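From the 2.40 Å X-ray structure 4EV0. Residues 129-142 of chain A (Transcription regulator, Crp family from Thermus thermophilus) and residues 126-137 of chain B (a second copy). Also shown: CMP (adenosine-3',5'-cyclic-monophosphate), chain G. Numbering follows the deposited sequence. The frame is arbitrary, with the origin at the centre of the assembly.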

# COMPACT_ATOMS: atom_id res chain seq x y z
N GLU A 129 -5.94 -7.41 -3.12
CA GLU A 129 -6.77 -6.26 -2.76
C GLU A 129 -5.96 -4.97 -2.79
O GLU A 129 -6.45 -3.92 -3.19
N ALA A 130 -4.71 -5.08 -2.37
CA ALA A 130 -3.81 -3.95 -2.24
C ALA A 130 -3.37 -3.43 -3.61
O ALA A 130 -3.18 -2.22 -3.79
N ASP A 131 -3.22 -4.34 -4.57
CA ASP A 131 -2.87 -3.96 -5.92
C ASP A 131 -4.04 -3.24 -6.55
O ASP A 131 -3.87 -2.25 -7.27
N LEU A 132 -5.24 -3.74 -6.29
CA LEU A 132 -6.44 -3.07 -6.78
C LEU A 132 -6.56 -1.65 -6.21
O LEU A 132 -7.01 -0.74 -6.91
N GLU A 133 -6.15 -1.46 -4.96
CA GLU A 133 -6.19 -0.15 -4.32
C GLU A 133 -5.10 0.77 -4.87
O GLU A 133 -5.33 1.96 -5.04
N LEU A 134 -3.93 0.21 -5.14
CA LEU A 134 -2.81 0.97 -5.70
C LEU A 134 -2.99 1.41 -7.16
O LEU A 134 -2.44 2.44 -7.57
N ASP A 135 -3.74 0.63 -7.94
CA ASP A 135 -4.19 1.04 -9.27
C ASP A 135 -4.98 2.33 -9.09
O ASP A 135 -4.83 3.30 -9.85
N LEU A 136 -5.84 2.33 -8.07
CA LEU A 136 -6.70 3.46 -7.75
C LEU A 136 -5.93 4.66 -7.25
O LEU A 136 -6.31 5.79 -7.53
N LEU A 137 -4.83 4.43 -6.55
CA LEU A 137 -4.01 5.54 -6.06
C LEU A 137 -3.40 6.36 -7.19
O LEU A 137 -3.34 7.58 -7.10
N SER A 138 -2.92 5.67 -8.23
CA SER A 138 -2.36 6.33 -9.40
C SER A 138 -3.35 7.32 -9.95
O SER A 138 -3.03 8.50 -10.16
N PHE A 139 -4.56 6.83 -10.18
CA PHE A 139 -5.61 7.68 -10.67
C PHE A 139 -5.93 8.82 -9.69
O PHE A 139 -6.04 9.96 -10.12
N GLU A 140 -6.08 8.51 -8.39
CA GLU A 140 -6.37 9.53 -7.38
C GLU A 140 -5.34 10.66 -7.35
O GLU A 140 -5.70 11.83 -7.38
N GLU A 141 -4.06 10.30 -7.29
CA GLU A 141 -2.98 11.29 -7.35
C GLU A 141 -3.06 12.10 -8.64
O GLU A 141 -2.87 13.34 -8.63
N ALA A 142 -3.35 11.42 -9.74
CA ALA A 142 -3.49 12.10 -11.02
C ALA A 142 -4.58 13.16 -10.94
O ALA A 142 -4.45 14.27 -11.47
N ARG B 126 6.04 -7.59 1.11
CA ARG B 126 5.44 -6.86 -0.01
C ARG B 126 4.26 -6.01 0.42
O ARG B 126 4.05 -4.92 -0.12
N LEU B 127 3.50 -6.49 1.38
CA LEU B 127 2.36 -5.74 1.90
C LEU B 127 2.82 -4.52 2.71
O LEU B 127 2.12 -3.51 2.78
N ARG B 128 4.01 -4.61 3.29
CA ARG B 128 4.58 -3.49 4.01
C ARG B 128 5.05 -2.39 3.05
O ARG B 128 4.85 -1.20 3.29
N GLU B 129 5.67 -2.82 1.95
CA GLU B 129 6.07 -1.91 0.88
C GLU B 129 4.85 -1.23 0.25
O GLU B 129 4.89 -0.06 -0.13
N ALA B 130 3.75 -1.97 0.17
CA ALA B 130 2.49 -1.42 -0.32
C ALA B 130 1.85 -0.38 0.61
O ALA B 130 1.28 0.59 0.13
N ASP B 131 1.91 -0.59 1.93
CA ASP B 131 1.38 0.40 2.88
C ASP B 131 2.17 1.70 2.75
O ASP B 131 1.61 2.80 2.85
N LEU B 132 3.47 1.57 2.50
CA LEU B 132 4.35 2.73 2.31
C LEU B 132 4.01 3.54 1.06
O LEU B 132 4.02 4.78 1.09
N GLU B 133 3.73 2.84 -0.04
CA GLU B 133 3.39 3.49 -1.30
C GLU B 133 2.08 4.28 -1.17
O GLU B 133 1.88 5.29 -1.86
N LEU B 134 1.21 3.84 -0.28
CA LEU B 134 -0.02 4.56 0.02
C LEU B 134 0.26 5.92 0.65
O LEU B 134 -0.38 6.92 0.33
N ASP B 135 1.25 5.95 1.54
CA ASP B 135 1.54 7.14 2.34
C ASP B 135 2.49 8.14 1.64
O ASP B 135 2.71 9.24 2.14
N LEU B 136 3.02 7.76 0.48
CA LEU B 136 4.13 8.51 -0.13
C LEU B 136 3.71 9.73 -0.98
O LEU B 136 2.72 9.70 -1.71
N LEU B 137 4.49 10.81 -0.86
CA LEU B 137 4.27 12.06 -1.58
C LEU B 137 5.59 12.81 -1.74
O LEU B 137 6.40 12.84 -0.81

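What holds these two helices side by side? They run nearly parallel, their N-to-C directions 19° apart, and the axes come within 10.6 Å of each other. That spacing is filled mainly by small and branched apolar side chains. Ala130(A) and Ala130(B) lie across from one another, CA to CA 7.1 Å, and both point toward the partner helix, each presenting only a methyl. CB of Ala130(A) meets CD2 of Leu127(B) at 4.3 Å. The CA-to-CB bond of Leu127(B) points sideways, but its m,t rotamer (chi1 -81°, chi2 156°) brings the end of the side chain nearer to chain A.

How do the leucines fill the next layer? Leu134(A) points toward chain B in an m,t rotamer (chi1 -75°, chi2 -177°). Its CD1 lies 4.2 Å from CB of Ala130(B) and 3.7 Å from OE2 of Glu133(B), while its CD2 reaches CD2 of Leu134(B) at 3.5 Å. Leu134(B) starts sideways, and its own m,t conformation (chi1 -66°, chi2 166°) carries its end into the contact.

What does Leu137(A) touch? Its chi1 of -143° lies between wells, with chi2 p at 87°. In this conformation CD1 sits 3.8 Å from CD2 of Leu134(B), and CD2 lies 3.6 Å from the backbone O of Glu133(B). CD1 makes the closer contact with the leucine, and CD2 packs against the backbone. Glu133(B) also has an off-rotamer chi1, -149°, followed by a t chi2; its carboxylate OE2 lies against the CD1 methyl of Leu134(A), a van der Waals contact, since a methyl offers no hydrogen bond.

Where are the polar links? No direct hydrogen bond joins the two stretches, but water 1 lies between them, within hydrogen-bonding distance as a donor of OE2 of Glu141(A) (2.8 Å) and O of Glu133(B) (2.9 Å), though it has more acceptors in reach than protons. The m,t arm of Glu141(A), pointing toward chain B, places its carboxylate within reach of this water.

What does the cyclic nucleotide add? Asp131(A) has its CA-to-CB bond directed away from chain B, yet its m rotamer swings the carboxylate round to the adenine, where CMP N6 donates a hydrogen bond to Asp131(A) OD1 at 3.0 Å. From the other chain, Arg126(B) extends its side chain, m at chi1 then t at chi2 and chi3, and CMP N3 lies over one face of its guanidinium. The ligand therefore touches both helices.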

# COMPACT_ATOMS: atom_id res chain seq x y z
CB GLU A 129 -7.41 -6.46 -1.38
CG GLU A 129 -8.75 -7.22 -1.37
CD GLU A 129 -9.12 -7.83 -0.00
OE1 GLU A 129 -8.39 -7.60 0.99
OE2 GLU A 129 -10.14 -8.56 0.08
CB ALA A 130 -2.61 -4.34 -1.40
CB ASP A 131 -2.51 -5.18 -6.75
CG ASP A 131 -1.20 -5.83 -6.31
OD1 ASP A 131 -0.41 -5.17 -5.58
OD2 ASP A 131 -0.96 -7.00 -6.70
CB LEU A 132 -7.68 -3.90 -6.47
CG LEU A 132 -8.94 -3.42 -7.19
CD1 LEU A 132 -8.64 -3.20 -8.68
CD2 LEU A 132 -10.10 -4.40 -7.00
CB GLU A 133 -6.04 -0.26 -2.80
CG GLU A 133 -7.26 -0.79 -2.11
CD GLU A 133 -7.16 -0.74 -0.58
OE1 GLU A 133 -7.13 0.40 -0.05
OE2 GLU A 133 -7.13 -1.83 0.07
CB LEU A 134 -1.49 0.19 -5.55
CG LEU A 134 -0.87 0.15 -4.14
CD1 LEU A 134 0.45 -0.59 -4.15
CD2 LEU A 134 -0.66 1.54 -3.59
CB ASP A 135 -5.14 0.01 -9.88
CG ASP A 135 -4.44 -1.22 -10.43
OD1 ASP A 135 -3.19 -1.24 -10.58
OD2 ASP A 135 -5.19 -2.17 -10.75
CB LEU A 136 -7.78 3.05 -6.74
CG LEU A 136 -8.91 2.23 -7.36
CD1 LEU A 136 -9.79 1.59 -6.30
CD2 LEU A 136 -9.73 3.12 -8.29
CB LEU A 137 -2.90 5.07 -5.13
CG LEU A 137 -2.68 6.07 -3.98
CD1 LEU A 137 -3.64 5.72 -2.84
CD2 LEU A 137 -1.22 6.12 -3.51
CB SER A 138 -2.06 5.32 -10.51
OG SER A 138 -0.73 4.85 -10.42
CB PHE A 139 -6.86 6.88 -10.98
CG PHE A 139 -8.02 7.73 -11.36
CD1 PHE A 139 -8.20 8.11 -12.69
CD2 PHE A 139 -8.91 8.19 -10.39
CE1 PHE A 139 -9.27 8.92 -13.04
CE2 PHE A 139 -9.98 9.01 -10.72
CZ PHE A 139 -10.16 9.38 -12.05
CB GLU A 140 -6.55 8.91 -5.99
CG GLU A 140 -7.79 8.04 -5.85
CD GLU A 140 -9.09 8.82 -6.06
OE1 GLU A 140 -9.31 9.84 -5.34
OE2 GLU A 140 -9.89 8.41 -6.93
CB GLU A 141 -1.63 10.60 -7.22
CG GLU A 141 -1.43 9.86 -5.90
CD GLU A 141 -0.18 8.99 -5.90
OE1 GLU A 141 0.36 8.74 -7.01
OE2 GLU A 141 0.26 8.57 -4.81
CB ALA A 142 -3.79 11.11 -12.13
CB ARG B 126 5.01 -7.84 -1.11
CG ARG B 126 6.11 -8.18 -2.11
CD ARG B 126 5.82 -9.50 -2.83
NE ARG B 126 6.92 -9.91 -3.70
CZ ARG B 126 6.92 -11.00 -4.46
NH1 ARG B 126 5.86 -11.79 -4.45
NH2 ARG B 126 7.96 -11.29 -5.22
CB LEU B 127 1.44 -6.63 2.74
CG LEU B 127 0.42 -7.53 2.02
CD1 LEU B 127 0.05 -8.70 2.91
CD2 LEU B 127 -0.84 -6.77 1.63
CB ARG B 128 5.71 -3.95 4.92
CG ARG B 128 5.19 -4.63 6.18
CD ARG B 128 6.27 -4.82 7.22
NE ARG B 128 5.85 -5.74 8.28
CZ ARG B 128 5.20 -5.36 9.38
NH1 ARG B 128 4.88 -4.08 9.58
NH2 ARG B 128 4.86 -6.27 10.29
CB GLU B 129 6.89 -2.68 -0.16
CG GLU B 129 8.22 -3.15 0.41
CD GLU B 129 8.91 -4.21 -0.44
OE1 GLU B 129 8.32 -4.66 -1.45
OE2 GLU B 129 10.04 -4.61 -0.08
CB ALA B 130 1.51 -2.54 -0.63
CB ASP B 131 1.43 -0.10 4.33
CG ASP B 131 0.28 -1.06 4.68
OD1 ASP B 131 -0.88 -0.75 4.34
OD2 ASP B 131 0.54 -2.12 5.31
CB LEU B 132 5.82 2.30 2.24
CG LEU B 132 6.43 1.68 3.50
CD1 LEU B 132 7.69 0.89 3.19
CD2 LEU B 132 6.70 2.77 4.55
CB GLU B 133 3.33 2.46 -2.44
CG GLU B 133 3.72 3.01 -3.82
CD GLU B 133 3.72 1.95 -4.93
OE1 GLU B 133 3.58 2.34 -6.12
OE2 GLU B 133 3.85 0.73 -4.63
CB LEU B 134 -0.91 3.71 0.94
CG LEU B 134 -1.42 2.43 0.28
CD1 LEU B 134 -2.00 1.45 1.30
CD2 LEU B 134 -2.44 2.78 -0.79
CB ASP B 135 2.11 6.73 3.71
CG ASP B 135 1.13 5.89 4.55
OD1 ASP B 135 -0.09 6.16 4.51
OD2 ASP B 135 1.59 4.96 5.25
CB LEU B 136 5.01 7.55 -0.95
CG LEU B 136 6.23 8.07 -1.71
CD1 LEU B 136 7.34 7.04 -1.63
CD2 LEU B 136 5.87 8.32 -3.16
CB LEU B 137 3.28 12.94 -0.81
CG LEU B 137 2.99 14.37 -1.30
CD1 LEU B 137 2.21 14.39 -2.63
CD2 LEU B 137 2.24 15.18 -0.23
P CMP G . 0.72 -13.97 -9.43
O1P CMP G . 0.66 -15.46 -9.56
O2P CMP G . -0.50 -13.24 -8.91
O5' CMP G . 1.20 -13.31 -10.82
C5' CMP G . 1.82 -12.02 -10.84
C4' CMP G . 2.80 -11.94 -9.72
O4' CMP G . 3.29 -10.60 -9.51
C3' CMP G . 2.23 -12.28 -8.38
O3' CMP G . 1.86 -13.64 -8.29
C2' CMP G . 3.35 -11.82 -7.46
O2' CMP G . 4.45 -12.71 -7.52
C1' CMP G . 3.75 -10.51 -8.17
N9 CMP G . 3.13 -9.35 -7.52
C8 CMP G . 1.82 -9.08 -7.41
N7 CMP G . 1.65 -7.92 -6.71
C5 CMP G . 2.87 -7.45 -6.38
C6 CMP G . 3.41 -6.26 -5.67
N6 CMP G . 2.57 -5.33 -5.15
N1 CMP G . 4.76 -6.16 -5.56
C2 CMP G . 5.60 -7.08 -6.06
N3 CMP G . 5.17 -8.17 -6.74
C4 CMP G . 3.84 -8.40 -6.92
O HOH W 1 2.56 7.29 -3.78